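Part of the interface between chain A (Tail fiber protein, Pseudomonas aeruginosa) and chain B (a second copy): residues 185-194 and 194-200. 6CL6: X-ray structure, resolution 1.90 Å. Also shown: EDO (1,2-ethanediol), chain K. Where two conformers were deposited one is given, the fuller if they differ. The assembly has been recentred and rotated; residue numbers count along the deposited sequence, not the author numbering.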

# COMPACT_ATOMS: atom_id res chain seq x y z
N TYR A 185 -23.01 -9.60 -18.26
CA TYR A 185 -22.60 -11.00 -18.05
C TYR A 185 -22.20 -11.15 -16.60
O TYR A 185 -21.31 -10.42 -16.12
N GLN A 186 -22.85 -12.06 -15.91
CA GLN A 186 -22.57 -12.37 -14.51
C GLN A 186 -21.97 -13.77 -14.45
O GLN A 186 -22.65 -14.76 -14.75
N ALA A 187 -20.72 -13.85 -14.05
CA ALA A 187 -20.02 -15.13 -13.97
C ALA A 187 -20.61 -15.98 -12.85
O ALA A 187 -20.93 -15.48 -11.77
N TYR A 188 -20.75 -17.28 -13.11
CA TYR A 188 -21.40 -18.16 -12.14
C TYR A 188 -20.64 -18.23 -10.82
O TYR A 188 -21.24 -18.32 -9.75
N ASP A 189 -19.30 -18.19 -10.88
CA ASP A 189 -18.48 -18.24 -9.68
C ASP A 189 -18.14 -16.85 -9.12
O ASP A 189 -17.20 -16.71 -8.32
N GLY A 190 -18.83 -15.81 -9.58
CA GLY A 190 -18.57 -14.47 -9.10
C GLY A 190 -17.23 -13.90 -9.51
O GLY A 190 -16.75 -12.96 -8.89
N GLU A 191 -16.60 -14.48 -10.54
CA GLU A 191 -15.32 -13.97 -11.01
C GLU A 191 -15.42 -12.47 -11.19
O GLU A 191 -14.58 -11.73 -10.72
N SER A 192 -16.47 -12.02 -11.85
CA SER A 192 -16.93 -10.63 -11.79
C SER A 192 -18.25 -10.51 -12.56
O SER A 192 -18.89 -11.51 -12.88
N PHE A 193 -18.65 -9.27 -12.78
CA PHE A 193 -19.88 -8.83 -13.46
C PHE A 193 -19.40 -7.86 -14.52
O PHE A 193 -18.56 -6.99 -14.22
N TYR A 194 -19.83 -8.06 -15.77
CA TYR A 194 -19.32 -7.32 -16.92
C TYR A 194 -20.42 -6.64 -17.70
O TYR A 194 -21.54 -7.15 -17.75
N TYR B 194 -24.75 -6.02 -5.07
CA TYR B 194 -24.21 -7.33 -4.81
C TYR B 194 -24.74 -8.34 -5.82
O TYR B 194 -25.84 -8.18 -6.37
N PHE B 195 -23.97 -9.42 -6.02
CA PHE B 195 -24.41 -10.51 -6.90
C PHE B 195 -23.80 -11.83 -6.43
O PHE B 195 -22.75 -11.85 -5.79
N ARG B 196 -24.50 -12.93 -6.72
CA ARG B 196 -24.04 -14.27 -6.37
C ARG B 196 -24.84 -15.29 -7.15
O ARG B 196 -25.85 -14.96 -7.80
N CYS B 197 -24.41 -16.55 -7.06
CA CYS B 197 -25.06 -17.63 -7.78
C CYS B 197 -25.01 -18.90 -6.96
O CYS B 197 -24.02 -19.17 -6.28
N ARG B 198 -26.08 -19.68 -7.04
CA ARG B 198 -26.15 -21.01 -6.45
C ARG B 198 -25.80 -22.02 -7.55
O ARG B 198 -26.57 -22.21 -8.51
N HIS B 199 -24.67 -22.67 -7.40
CA HIS B 199 -24.21 -23.63 -8.40
C HIS B 199 -24.22 -25.01 -7.77
O HIS B 199 -23.61 -25.22 -6.71
N SER B 200 -24.92 -25.93 -8.40
CA SER B 200 -25.01 -27.30 -7.91
C SER B 200 -25.46 -27.32 -6.45
O SER B 200 -24.93 -28.07 -5.63

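Two aromatic pairs, each made by one ring from each chain, anchor this contact, and in both the edge of a chain A ring meets the face of a chain B ring. No clear hydrogen bond crosses between the stretches; the aromatic pairs and the apolar contacts are what the geometry establishes.

Phe B195 has the largest area covered, 112 Å². Its CA-to-CB bond points toward chain A, and chi1 is p (61°). The edge of Phe A193 (t) is directed at its face, with centroids 5.6 Å apart and planes at 60°. Phe A193 CB lies over that same ring, 4.0 Å from the centroid and 19° off the normal, which defines a CH-pi contact; its distance to Phe B195 CZ is 3.8 Å. The hairpin supplies further contacts through backbone: Gly A190 CA is 4.0 Å from Phe B195 CE2, and Ser A192 C is 3.9 Å from Phe B195 CZ. The positive phi of Gly A190 (68°), at the end of a type I turn beginning at Ala A187, by itself favours glycine.

Gln A186, extended with chi1 and chi2 both t, points toward chain B. Gln A186 NE2 sits near the plane of the Phe B195 ring, 3.5 Å from Phe B195 CB, and 3.2 Å from Arg B196 O.

Strand alternation turns Cys B197 (t) and His B199 (t) toward chain A as well, while Arg B196 and Arg B198 point away. Cys B197 CB approaches Tyr A188 O at 3.2 Å, and its SG is 4.3 Å from Tyr A188 CB. Tyr A188 (p) leaves sideways, but its ring reaches His B199: CE2 is 3.7 Å from His B199 ND1, with centroids 4.9 Å apart and planes at 72°. A 1,2-ethanediol, probably from the crystallisation liquor, has its C1 over one face of the Tyr A188 ring and its C2 near His B199; its O2 donates a hydrogen bond to Tyr A188 OH (3.2 Å), and its C2 is 3.4 Å from His B199 NE2.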

# COMPACT_ATOMS: atom_id res chain seq x y z
CB TYR A 185 -21.44 -11.39 -18.94
CG TYR A 185 -21.23 -12.90 -19.09
CD1 TYR A 185 -22.07 -13.64 -19.94
CD2 TYR A 185 -20.26 -13.57 -18.38
CE1 TYR A 185 -21.91 -15.01 -20.10
CE2 TYR A 185 -20.08 -14.97 -18.54
CZ TYR A 185 -20.93 -15.67 -19.42
OH TYR A 185 -20.83 -17.02 -19.61
CB GLN A 186 -23.86 -12.25 -13.69
CG GLN A 186 -23.70 -12.62 -12.22
CD GLN A 186 -25.00 -12.53 -11.44
OE1 GLN A 186 -26.02 -12.01 -11.92
NE2 GLN A 186 -24.97 -13.05 -10.23
CB ALA A 187 -18.54 -14.91 -13.74
CB TYR A 188 -21.58 -19.57 -12.73
CG TYR A 188 -20.41 -20.48 -12.58
CD1 TYR A 188 -19.27 -20.32 -13.36
CD2 TYR A 188 -20.42 -21.50 -11.63
CE1 TYR A 188 -18.18 -21.17 -13.21
CE2 TYR A 188 -19.34 -22.33 -11.46
CZ TYR A 188 -18.23 -22.17 -12.25
OH TYR A 188 -17.18 -23.02 -12.08
CB ASP A 189 -17.16 -18.98 -9.96
CG ASP A 189 -16.33 -18.30 -11.02
OD1 ASP A 189 -16.81 -17.32 -11.63
OD2 ASP A 189 -15.16 -18.71 -11.23
CB GLU A 191 -14.90 -14.65 -12.32
CG GLU A 191 -13.49 -14.27 -12.77
CD GLU A 191 -13.43 -12.94 -13.52
OE1 GLU A 191 -14.39 -12.62 -14.26
OE2 GLU A 191 -12.41 -12.23 -13.41
CB SER A 192 -15.90 -9.65 -12.34
OG SER A 192 -16.27 -8.35 -11.90
CB PHE A 193 -20.84 -8.18 -12.46
CG PHE A 193 -22.23 -7.93 -12.99
CD1 PHE A 193 -22.50 -6.90 -13.86
CD2 PHE A 193 -23.29 -8.73 -12.55
CE1 PHE A 193 -23.81 -6.70 -14.33
CE2 PHE A 193 -24.57 -8.51 -12.99
CZ PHE A 193 -24.82 -7.49 -13.88
CB TYR A 194 -18.61 -8.25 -17.91
CG TYR A 194 -17.36 -8.93 -17.36
CD1 TYR A 194 -17.46 -10.06 -16.54
CD2 TYR A 194 -16.13 -8.47 -17.68
CE1 TYR A 194 -16.35 -10.66 -16.06
CE2 TYR A 194 -15.00 -9.09 -17.22
CZ TYR A 194 -15.11 -10.18 -16.40
OH TYR A 194 -13.97 -10.80 -15.93
CB TYR B 194 -24.54 -7.81 -3.41
CG TYR B 194 -24.04 -6.94 -2.29
CD1 TYR B 194 -24.70 -5.77 -1.92
CD2 TYR B 194 -22.92 -7.31 -1.57
CE1 TYR B 194 -24.23 -5.00 -0.85
CE2 TYR B 194 -22.44 -6.54 -0.54
CZ TYR B 194 -23.11 -5.42 -0.16
OH TYR B 194 -22.58 -4.68 0.86
CB PHE B 195 -24.06 -10.21 -8.36
CG PHE B 195 -22.62 -10.05 -8.61
CD1 PHE B 195 -21.99 -8.84 -8.38
CD2 PHE B 195 -21.87 -11.09 -9.10
CE1 PHE B 195 -20.62 -8.70 -8.62
CE2 PHE B 195 -20.50 -10.95 -9.36
CZ PHE B 195 -19.89 -9.75 -9.10
CB ARG B 196 -24.18 -14.56 -4.87
CG ARG B 196 -25.61 -14.78 -4.41
CD ARG B 196 -25.68 -15.24 -2.96
NE ARG B 196 -27.05 -15.47 -2.55
CZ ARG B 196 -27.43 -16.13 -1.47
NH1 ARG B 196 -26.53 -16.64 -0.64
NH2 ARG B 196 -28.72 -16.29 -1.22
CB CYS B 197 -24.39 -17.87 -9.14
SG CYS B 197 -25.03 -19.27 -10.12
CB ARG B 198 -27.53 -21.31 -5.88
CG ARG B 198 -27.52 -22.49 -4.88
CD ARG B 198 -28.92 -23.00 -4.57
NE ARG B 198 -29.54 -23.76 -5.63
CZ ARG B 198 -30.77 -24.25 -5.58
NH1 ARG B 198 -31.52 -24.02 -4.51
NH2 ARG B 198 -31.25 -24.97 -6.58
CB HIS B 199 -22.81 -23.29 -8.90
CG HIS B 199 -22.28 -24.30 -9.88
ND1 HIS B 199 -21.11 -25.00 -9.67
CD2 HIS B 199 -22.80 -24.76 -11.04
CE1 HIS B 199 -20.92 -25.83 -10.68
NE2 HIS B 199 -21.93 -25.70 -11.52
CB SER B 200 -23.67 -28.03 -8.11
OG SER B 200 -23.81 -29.42 -7.88
C1 EDO K . -19.52 -24.68 -15.10
O1 EDO K . -18.62 -25.15 -16.12
C2 EDO K . -19.52 -25.69 -13.97
O2 EDO K . -18.20 -25.72 -13.39